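Local coordinates for protein gamma-glutamyl-gamma-aminobutyraldehyde dehydrogenase (Burkholderia cenocepacia, PDB 4LIH) that probably oxidises aldehydes, such as gamma-glutamyl-gamma-aminobutyraldehyde, to the carboxylic acids with NAD(P)+ as the electron acceptor, at residues Val166-Val172 and Val244-Thr250. Residues are numbered along the deposited sequence; the frame is centred on the assembly and turned at random.
Sequences VGVVAAV and VDCIAFT
Asp245 reaches across to Val168 at the start of the two strands, and its side chain can be followed atom by atom. CB lies 3.5 Å from Val168 O, the same carbonyl that accepts a hydrogen bond from Asp245 N. CG lies 3.6 Å from Val166 O, and OD1 comes no nearer than 4.1 Å to that same oxygen. With CG beside its own backbone N (chi1 -62°), the carboxylate comes round to the Val168 amide, and OD2 takes that N-H at 2.8 Å through its anti lone pair. The bond is almost straight, 178° at the hydrogen. OD2 also approaches Val166 O, but both are acceptors and no bond results; its second partner is Arg75, in a salt bridge that probably steadies the carboxylate as an anion.

Beyond this point the strands run parallel, their axes 17° apart, and the amides alternate as a parallel pair requires: Ala170 N donates to Cys246 O, Ala248 N to Ala170 O at 2.9 Å, Val172 N to Ala248 O, and Thr250 N to Val172 O. Strand 157-172 pairs with 195-199 along its other edge and 246-250 with 270-274, which places both inside the parallel part of the Rossmann-type sheet of the cofactor-binding domain of aldehyde dehydrogenases.

Ala170, Val172, Ile247 and Phe249 share one face of this sheet. Val172 CG1 meets the Phe249 ring at its edge, near the ring plane, 3.8 Å from CD1; its other branch, CG2, lies against Ile247 CD1. Further back, Val244 CG1 packs on Ala170 CB at 3.8 Å. Val169 and Cys246 lie on the opposite face, where Val169 CG2 rests on Cys246 CB, which also meets Val166 CG1 from the preceding loop. At the far end, Thr250 OG1 is hydrogen-bonded to Lys185 NZ, and its side chain touches Glu274, the predicted active-site residue.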
ATOM      1  N   VAL A 166     -15.520  10.282 -10.503  1.00  8.41           N
ATOM      2  CA  VAL A 166     -16.380  11.352  -9.931  1.00  8.46           C
ATOM      3  C   VAL A 166     -17.520  11.683 -10.948  1.00  8.51           C
ATOM      4  O   VAL A 166     -18.647  12.064 -10.579  1.00  8.79           O
ATOM      5  CB  VAL A 166     -15.478  12.554  -9.466  1.00  8.41           C
ATOM      6  CG1 VAL A 166     -14.917  13.315 -10.630  1.00  8.40           C
ATOM      7  CG2 VAL A 166     -16.175  13.512  -8.518  1.00  8.46           C
ATOM      8  N   GLY A 167     -17.240  11.482 -12.218  1.00  8.33           N
ATOM      9  CA  GLY A 167     -18.225  11.770 -13.309  1.00  8.42           C
ATOM     10  C   GLY A 167     -17.692  12.678 -14.404  1.00  8.34           C
ATOM     11  O   GLY A 167     -16.949  12.245 -15.288  1.00  8.21           O
ATOM     12  N   VAL A 168     -18.152  13.929 -14.411  1.00  8.33           N
ATOM     13  CA  VAL A 168     -17.716  14.872 -15.406  1.00  8.30           C
ATOM     14  C   VAL A 168     -16.621  15.795 -14.857  1.00  8.29           C
ATOM     15  O   VAL A 168     -16.828  16.541 -13.840  1.00  8.36           O
ATOM     16  CB  VAL A 168     -18.891  15.735 -15.965  1.00  8.35           C
ATOM     17  CG1 VAL A 168     -18.339  16.793 -16.890  1.00  8.28           C
ATOM     18  CG2 VAL A 168     -19.957  14.869 -16.682  1.00  8.45           C
ATOM     19  N   VAL A 169     -15.460  15.765 -15.527  1.00  8.27           N
ATOM     20  CA  VAL A 169     -14.285  16.567 -15.115  1.00  8.23           C
ATOM     21  C   VAL A 169     -14.022  17.671 -16.122  1.00  8.36           C
ATOM     22  O   VAL A 169     -13.970  17.403 -17.309  1.00  8.36           O
ATOM     23  CB  VAL A 169     -13.040  15.683 -15.005  1.00  8.13           C
ATOM     24  CG1 VAL A 169     -11.817  16.494 -14.685  1.00  8.12           C
ATOM     25  CG2 VAL A 169     -13.235  14.598 -13.937  1.00  8.12           C
ATOM     26  N   ALA A 170     -13.955  18.914 -15.636  1.00  8.49           N
ATOM     27  CA  ALA A 170     -13.536  20.058 -16.418  1.00  8.57           C
ATOM     28  C   ALA A 170     -12.068  20.282 -16.137  1.00  8.60           C
ATOM     29  O   ALA A 170     -11.657  20.236 -14.993  1.00  8.65           O
ATOM     30  CB  ALA A 170     -14.369  21.284 -16.066  1.00  8.65           C
ATOM     31  N   ALA A 171     -11.284  20.460 -17.178  1.00  8.79           N
ATOM     32  CA  ALA A 171      -9.873  20.867 -17.048  1.00  8.98           C
ATOM     33  C   ALA A 171      -9.576  22.157 -17.817  1.00  9.29           C
ATOM     34  O   ALA A 171      -9.791  22.231 -19.029  1.00  9.48           O
ATOM     35  CB  ALA A 171      -9.001  19.758 -17.536  1.00  9.04           C
ATOM     36  N   VAL A 172      -9.065  23.159 -17.105  1.00  9.56           N
ATOM     37  CA  VAL A 172      -8.690  24.440 -17.669  1.00  9.91           C
ATOM     38  C   VAL A 172      -7.182  24.559 -17.512  1.00 10.21           C
ATOM     39  O   VAL A 172      -6.675  24.539 -16.384  1.00 10.33           O
ATOM     40  CB  VAL A 172      -9.380  25.592 -16.909  1.00  9.93           C
ATOM     41  CG1 VAL A 172      -8.969  26.957 -17.468  1.00  9.96           C
ATOM     42  CG2 VAL A 172     -10.899  25.413 -16.901  1.00 10.02           C
ATOM     43  N   VAL A 244     -21.035  19.619 -13.820  1.00 11.80           N
ATOM     44  CA  VAL A 244     -19.606  19.289 -13.763  1.00 11.01           C
ATOM     45  C   VAL A 244     -19.359  18.904 -12.277  1.00 10.47           C
ATOM     46  O   VAL A 244     -19.799  19.574 -11.367  1.00 10.06           O
ATOM     47  CB  VAL A 244     -18.762  20.506 -14.163  1.00 10.75           C
ATOM     48  CG1 VAL A 244     -17.288  20.333 -13.810  1.00 10.55           C
ATOM     49  CG2 VAL A 244     -18.932  20.790 -15.662  1.00 10.80           C
ATOM     50  N   ASP A 245     -18.604  17.831 -12.070  1.00 10.13           N
ATOM     51  CA  ASP A 245     -18.406  17.253 -10.763  1.00  9.90           C
ATOM     52  C   ASP A 245     -17.051  17.614 -10.165  1.00  9.74           C
ATOM     53  O   ASP A 245     -16.838  17.456  -8.977  1.00  9.70           O
ATOM     54  CB  ASP A 245     -18.515  15.740 -10.889  1.00  9.93           C
ATOM     55  CG  ASP A 245     -19.888  15.293 -11.380  1.00  9.99           C
ATOM     56  OD1 ASP A 245     -20.865  15.557 -10.635  1.00 10.32           O
ATOM     57  OD2 ASP A 245     -20.004  14.660 -12.442  1.00  9.84           O
ATOM     58  N   CYS A 246     -16.144  18.094 -10.995  1.00 10.03           N
ATOM     59  CA  CYS A 246     -14.761  18.353 -10.606  1.00 10.14           C
ATOM     60  C   CYS A 246     -14.159  19.305 -11.575  1.00 10.30           C
ATOM     61  O   CYS A 246     -14.407  19.176 -12.736  1.00 10.64           O
ATOM     62  CB  CYS A 246     -13.951  17.049 -10.616  1.00 10.23           C
ATOM     63  SG  CYS A 246     -12.183  17.301 -10.535  1.00 10.52           S
ATOM     64  N   ILE A 247     -13.386  20.285 -11.105  1.00 10.38           N
ATOM     65  CA  ILE A 247     -12.668  21.177 -11.986  1.00 10.63           C
ATOM     66  C   ILE A 247     -11.188  21.188 -11.565  1.00 10.87           C
ATOM     67  O   ILE A 247     -10.886  21.422 -10.385  1.00 11.04           O
ATOM     68  CB  ILE A 247     -13.268  22.621 -12.049  1.00 10.55           C
ATOM     69  CG1 ILE A 247     -12.510  23.436 -13.097  1.00 10.67           C
ATOM     70  CG2 ILE A 247     -13.191  23.318 -10.682  1.00 10.49           C
ATOM     71  CD1 ILE A 247     -13.253  24.630 -13.637  1.00 10.63           C
ATOM     72  N   ALA A 248     -10.312  20.916 -12.524  1.00 11.04           N
ATOM     73  CA  ALA A 248      -8.840  20.909 -12.376  1.00 11.87           C
ATOM     74  C   ALA A 248      -8.236  22.033 -13.215  1.00 12.82           C
ATOM     75  O   ALA A 248      -8.470  22.080 -14.420  1.00 13.90           O
ATOM     76  CB  ALA A 248      -8.280  19.559 -12.833  1.00 11.89           C
ATOM     77  N   PHE A 249      -7.477  22.937 -12.568  1.00 13.24           N
ATOM     78  CA  PHE A 249      -6.986  24.179 -13.153  1.00 14.00           C
ATOM     79  C   PHE A 249      -5.490  24.302 -12.884  1.00 14.27           C
ATOM     80  O   PHE A 249      -4.991  23.935 -11.821  1.00 12.99           O
ATOM     81  CB  PHE A 249      -7.751  25.365 -12.531  1.00 14.17           C
ATOM     82  CG  PHE A 249      -7.187  26.733 -12.853  1.00 14.80           C
ATOM     83  CD1 PHE A 249      -7.559  27.384 -13.983  1.00 14.89           C
ATOM     84  CD2 PHE A 249      -6.322  27.377 -11.976  1.00 15.23           C
ATOM     85  CE1 PHE A 249      -7.072  28.634 -14.292  1.00 15.57           C
ATOM     86  CE2 PHE A 249      -5.836  28.634 -12.261  1.00 15.52           C
ATOM     87  CZ  PHE A 249      -6.207  29.271 -13.434  1.00 15.63           C
ATOM     88  N   THR A 250      -4.767  24.780 -13.883  1.00 15.08           N
ATOM     89  CA  THR A 250      -3.391  25.202 -13.717  1.00 15.39           C
ATOM     90  C   THR A 250      -3.352  26.574 -14.310  1.00 16.46           C
ATOM     91  O   THR A 250      -3.839  26.750 -15.421  1.00 16.76           O
ATOM     92  CB  THR A 250      -2.382  24.297 -14.434  1.00 15.49           C
ATOM     93  OG1 THR A 250      -2.468  22.966 -13.905  1.00 15.24           O
ATOM     94  CG2 THR A 250      -0.921  24.798 -14.242  1.00 15.50           C
TER